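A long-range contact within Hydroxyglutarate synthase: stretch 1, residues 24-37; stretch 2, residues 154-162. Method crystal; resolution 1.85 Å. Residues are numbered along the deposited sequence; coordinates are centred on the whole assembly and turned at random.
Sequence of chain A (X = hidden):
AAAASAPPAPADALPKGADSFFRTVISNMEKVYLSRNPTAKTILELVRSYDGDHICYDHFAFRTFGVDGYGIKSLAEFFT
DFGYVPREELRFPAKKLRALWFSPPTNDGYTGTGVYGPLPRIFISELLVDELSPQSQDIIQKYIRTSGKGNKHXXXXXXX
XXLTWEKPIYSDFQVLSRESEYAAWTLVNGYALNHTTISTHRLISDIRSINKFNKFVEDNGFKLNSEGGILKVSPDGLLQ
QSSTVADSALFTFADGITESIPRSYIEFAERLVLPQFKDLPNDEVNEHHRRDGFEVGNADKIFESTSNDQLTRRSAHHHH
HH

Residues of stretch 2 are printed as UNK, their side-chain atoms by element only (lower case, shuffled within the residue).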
# COMPACT_ATOMS: atom_id res chain seq x y z
N THR A 24 -1.86 -11.99 -13.05
CA THR A 24 -1.46 -13.17 -12.26
C THR A 24 -0.37 -12.81 -11.26
O THR A 24 -0.28 -13.43 -10.19
CB THR A 24 -0.96 -14.34 -13.12
OG1 THR A 24 0.32 -14.03 -13.69
CG2 THR A 24 -1.97 -14.71 -14.18
N VAL A 25 0.48 -11.82 -11.57
CA VAL A 25 1.54 -11.44 -10.65
C VAL A 25 0.94 -10.74 -9.42
O VAL A 25 1.31 -11.04 -8.27
CB VAL A 25 2.59 -10.55 -11.35
CG1 VAL A 25 3.64 -10.05 -10.33
CG2 VAL A 25 3.34 -11.29 -12.47
N ILE A 26 0.05 -9.77 -9.64
CA ILE A 26 -0.47 -9.05 -8.49
C ILE A 26 -1.39 -9.96 -7.71
O ILE A 26 -1.56 -9.79 -6.50
CB ILE A 26 -1.14 -7.70 -8.84
CG1 ILE A 26 -2.22 -7.82 -9.90
CG2 ILE A 26 -0.06 -6.72 -9.26
CD1 ILE A 26 -3.16 -6.59 -9.97
N SER A 27 -1.95 -10.97 -8.37
CA SER A 27 -2.74 -11.98 -7.67
C SER A 27 -1.87 -12.77 -6.71
O SER A 27 -2.29 -13.05 -5.59
CB SER A 27 -3.43 -12.89 -8.69
OG SER A 27 -4.04 -13.95 -8.02
N ASN A 28 -0.64 -13.09 -7.12
CA ASN A 28 0.26 -13.80 -6.22
C ASN A 28 0.73 -12.91 -5.08
O ASN A 28 0.88 -13.39 -3.96
CB ASN A 28 1.44 -14.37 -7.02
CG ASN A 28 1.05 -15.62 -7.77
OD1 ASN A 28 0.19 -16.35 -7.31
ND2 ASN A 28 1.64 -15.84 -8.93
N MET A 29 0.94 -11.61 -5.33
CA MET A 29 1.24 -10.71 -4.22
C MET A 29 0.11 -10.74 -3.20
O MET A 29 0.35 -10.80 -1.99
CB MET A 29 1.47 -9.29 -4.73
CG MET A 29 2.66 -9.14 -5.68
SD MET A 29 2.72 -7.46 -6.38
CE MET A 29 4.42 -7.32 -6.86
N GLU A 30 -1.12 -10.68 -3.68
CA GLU A 30 -2.29 -10.69 -2.82
C GLU A 30 -2.43 -12.00 -2.07
O GLU A 30 -2.92 -12.02 -0.93
CB GLU A 30 -3.54 -10.46 -3.66
CG GLU A 30 -4.82 -10.49 -2.88
CD GLU A 30 -6.03 -10.75 -3.78
OE1 GLU A 30 -6.08 -11.81 -4.44
OE2 GLU A 30 -6.93 -9.91 -3.80
N LYS A 31 -2.04 -13.12 -2.70
CA LYS A 31 -2.15 -14.41 -2.02
C LYS A 31 -1.25 -14.49 -0.79
O LYS A 31 -1.67 -15.01 0.26
CB LYS A 31 -1.81 -15.55 -2.99
CG LYS A 31 -2.68 -15.58 -4.23
CD LYS A 31 -3.05 -17.00 -4.65
CE LYS A 31 -3.82 -17.01 -5.99
NZ LYS A 31 -2.97 -16.43 -7.11
N VAL A 32 0.01 -14.04 -0.91
CA VAL A 32 0.90 -13.99 0.24
C VAL A 32 0.31 -13.09 1.33
O VAL A 32 0.29 -13.45 2.52
CB VAL A 32 2.30 -13.49 -0.16
CG1 VAL A 32 3.18 -13.27 1.12
CG2 VAL A 32 2.98 -14.47 -1.11
N TYR A 33 -0.14 -11.90 0.94
CA TYR A 33 -0.76 -10.94 1.86
C TYR A 33 -1.92 -11.56 2.64
O TYR A 33 -1.99 -11.46 3.87
CB TYR A 33 -1.24 -9.76 1.04
CG TYR A 33 -2.12 -8.72 1.68
CD1 TYR A 33 -3.44 -8.59 1.28
CD2 TYR A 33 -1.59 -7.78 2.58
CE1 TYR A 33 -4.24 -7.60 1.78
CE2 TYR A 33 -2.40 -6.78 3.12
CZ TYR A 33 -3.72 -6.70 2.67
OH TYR A 33 -4.54 -5.73 3.14
N LEU A 34 -2.85 -12.18 1.94
CA LEU A 34 -3.99 -12.77 2.64
C LEU A 34 -3.59 -13.93 3.54
O LEU A 34 -4.20 -14.12 4.61
CB LEU A 34 -5.05 -13.23 1.62
CG LEU A 34 -5.68 -12.13 0.77
CD1 LEU A 34 -6.63 -12.72 -0.25
CD2 LEU A 34 -6.43 -11.17 1.63
N SER A 35 -2.59 -14.73 3.15
CA SER A 35 -2.18 -15.85 3.99
C SER A 35 -1.51 -15.41 5.29
O SER A 35 -1.45 -16.19 6.24
CB SER A 35 -1.26 -16.77 3.17
OG SER A 35 0.03 -16.20 3.00
N ARG A 36 -1.01 -14.18 5.36
CA ARG A 36 -0.32 -13.72 6.56
C ARG A 36 -1.09 -12.67 7.34
O ARG A 36 -0.62 -12.25 8.42
CB ARG A 36 1.04 -13.10 6.21
CG ARG A 36 2.10 -14.01 5.59
CD ARG A 36 3.26 -13.09 5.16
NE ARG A 36 4.50 -13.77 4.95
CZ ARG A 36 5.54 -13.23 4.34
NH1 ARG A 36 5.48 -11.99 3.85
NH2 ARG A 36 6.63 -13.95 4.20
N ASN A 37 -2.23 -12.22 6.83
CA ASN A 37 -2.99 -11.12 7.41
C ASN A 37 -4.45 -11.53 7.55
O ASN A 37 -5.31 -11.15 6.73
CB ASN A 37 -2.82 -9.86 6.56
CG ASN A 37 -1.39 -9.36 6.59
OD1 ASN A 37 -1.02 -8.62 7.49
ND2 ASN A 37 -0.57 -9.83 5.64
N UNK A 154 12.96 -7.90 -7.11
CA UNK A 154 12.08 -7.56 -6.00
C UNK A 154 10.68 -8.12 -6.20
O UNK A 154 10.01 -8.48 -5.23
c UNK A 154 12.01 -6.04 -5.82
N UNK A 155 10.21 -8.19 -7.45
CA UNK A 155 8.87 -8.72 -7.68
C UNK A 155 8.78 -10.21 -7.42
O UNK A 155 7.78 -10.69 -6.85
o UNK A 155 8.65 -6.98 -9.30
c UNK A 155 8.46 -8.38 -9.12
c UNK A 155 7.01 -8.72 -9.37
N UNK A 156 9.80 -10.97 -7.81
CA UNK A 156 9.89 -12.37 -7.43
C UNK A 156 9.83 -12.53 -5.92
O UNK A 156 9.10 -13.39 -5.41
c UNK A 156 10.38 -15.01 -9.02
c UNK A 156 11.19 -12.95 -7.98
c UNK A 156 11.28 -13.85 -9.20
c UNK A 156 12.75 -14.24 -9.30
N UNK A 157 10.58 -11.71 -5.19
CA UNK A 157 10.52 -11.73 -3.73
C UNK A 157 9.10 -11.47 -3.23
O UNK A 157 8.59 -12.17 -2.34
c UNK A 157 11.49 -10.70 -3.17
N UNK A 158 8.44 -10.47 -3.80
CA UNK A 158 7.10 -10.11 -3.35
C UNK A 158 6.09 -11.21 -3.65
O UNK A 158 5.22 -11.50 -2.83
o UNK A 158 5.48 -8.32 -3.42
c UNK A 158 6.67 -8.80 -4.01
N UNK A 159 6.18 -11.82 -4.83
CA UNK A 159 5.21 -12.86 -5.16
C UNK A 159 5.41 -14.13 -4.35
O UNK A 159 4.49 -14.94 -4.25
o UNK A 159 6.56 -13.63 -7.05
c UNK A 159 4.81 -12.01 -7.49
c UNK A 159 5.24 -13.21 -6.65
N UNK A 160 6.59 -14.34 -3.79
CA UNK A 160 6.85 -15.58 -3.11
C UNK A 160 6.89 -15.42 -1.60
O UNK A 160 7.06 -16.41 -0.90
c UNK A 160 8.17 -16.18 -3.60
o UNK A 160 9.26 -15.32 -3.26
N UNK A 161 6.80 -14.19 -1.10
CA UNK A 161 6.86 -14.00 0.34
C UNK A 161 8.24 -14.19 0.95
O UNK A 161 8.33 -14.48 2.14
N UNK A 162 9.30 -13.99 0.19
CA UNK A 162 10.66 -14.21 0.69
C UNK A 162 11.35 -12.88 0.95
O UNK A 162 11.06 -11.88 0.29
c UNK A 162 11.47 -15.05 -0.31
o UNK A 162 11.81 -17.11 1.55
c UNK A 162 10.88 -16.43 -0.55
o UNK A 162 10.31 -18.43 0.61
c UNK A 162 11.01 -17.39 0.63
O HOH W 1 2.04 -16.14 -4.12

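Stretch 1 is a helix that runs from before Thr 24 toward Arg 36, and stretch 2 is a shorter helix packed against it, its axis 7.9 Å away at closest approach and inclined by 47°.

Position 154 carries a single side-chain carbon, lies in the first turn of the second helix and touches nothing on stretch 1. One carbon and no more identifies Ala 154.

At position 155 the CB bears one oxygen and one carbon. That carbon lies 3.7 Å from CG1 of Val 25 and 3.9 Å from CE of Met 29. A CB branched to one oxygen and one methyl belongs to Thr 155, whose methyl, CG2, therefore meets the hydrophobic side of the first helix.

Position 156 has four side-chain carbons, forked at the second, and its CB points away from stretch 1. This is Leu 156, exposed and without a part in the contact.

Position 157 again has one carbon and is out of reach of the first helix: Ala 157.

Position 158 has one carbon followed by one oxygen. The oxygen lies 3.7 Å from CG of Met 29, a van der Waals contact because that CG is an aliphatic carbon; the oxygen's hydrogen bond is made elsewhere in the structure. The residue is Ser 158.

At position 159 the CB once more carries an oxygen and a carbon, and its CA is 4.6 Å from the CA of Met 29. Such close backbones suit a small side chain. The terminal carbon packs 3.6 Å from CG1 of Val 25 and 4.0 Å from CG of Met 29, while the oxygen turns back toward its own helix. This is Thr 159, with chi1 in the p well; OG1 lies 3.2 Å from O of Thr 155 and 3.0 Å from O of Leu 156, and the geometry does not choose between these acceptors.

Position 160 has one carbon and one oxygen, with CB directed away from stretch 1. It is Ser 160, whose OG donates to O of Leu 156 at 2.9 Å, a bond within its own helix.

Position 161 has no side-chain atoms and a phi of 73°, which by itself favours Gly 161. A CB here would point toward the first helix, 3.2 Å from CG1 of Val 32; in its absence, CA of Gly 161 rests 3.8 Å from that methyl.

Position 162 has three carbons, the third carrying two oxygens, and its CB points away from stretch 1. It is Glu 162, exposed and not in contact.

The contact works through small residues that let two helices come close. Val 25, Met 29 and Val 32 supply the nonpolar surface, and CG2 of Val 32 lies 3.5 Å from O of Thr 159. Beside them, water 1 donates to O of Asn 28 at 3.0 Å and to O of Thr 159 at 2.7 Å, bridging two carbonyls that cannot bond each other. Just past the end of the second helix, O of Gly 161 is reached by NH2 of Arg 36 at 2.7 Å in a weak hydrogen bond, its angle of 122° far from linear.

Stretch 2, residues 154-162: ATLASTSGE
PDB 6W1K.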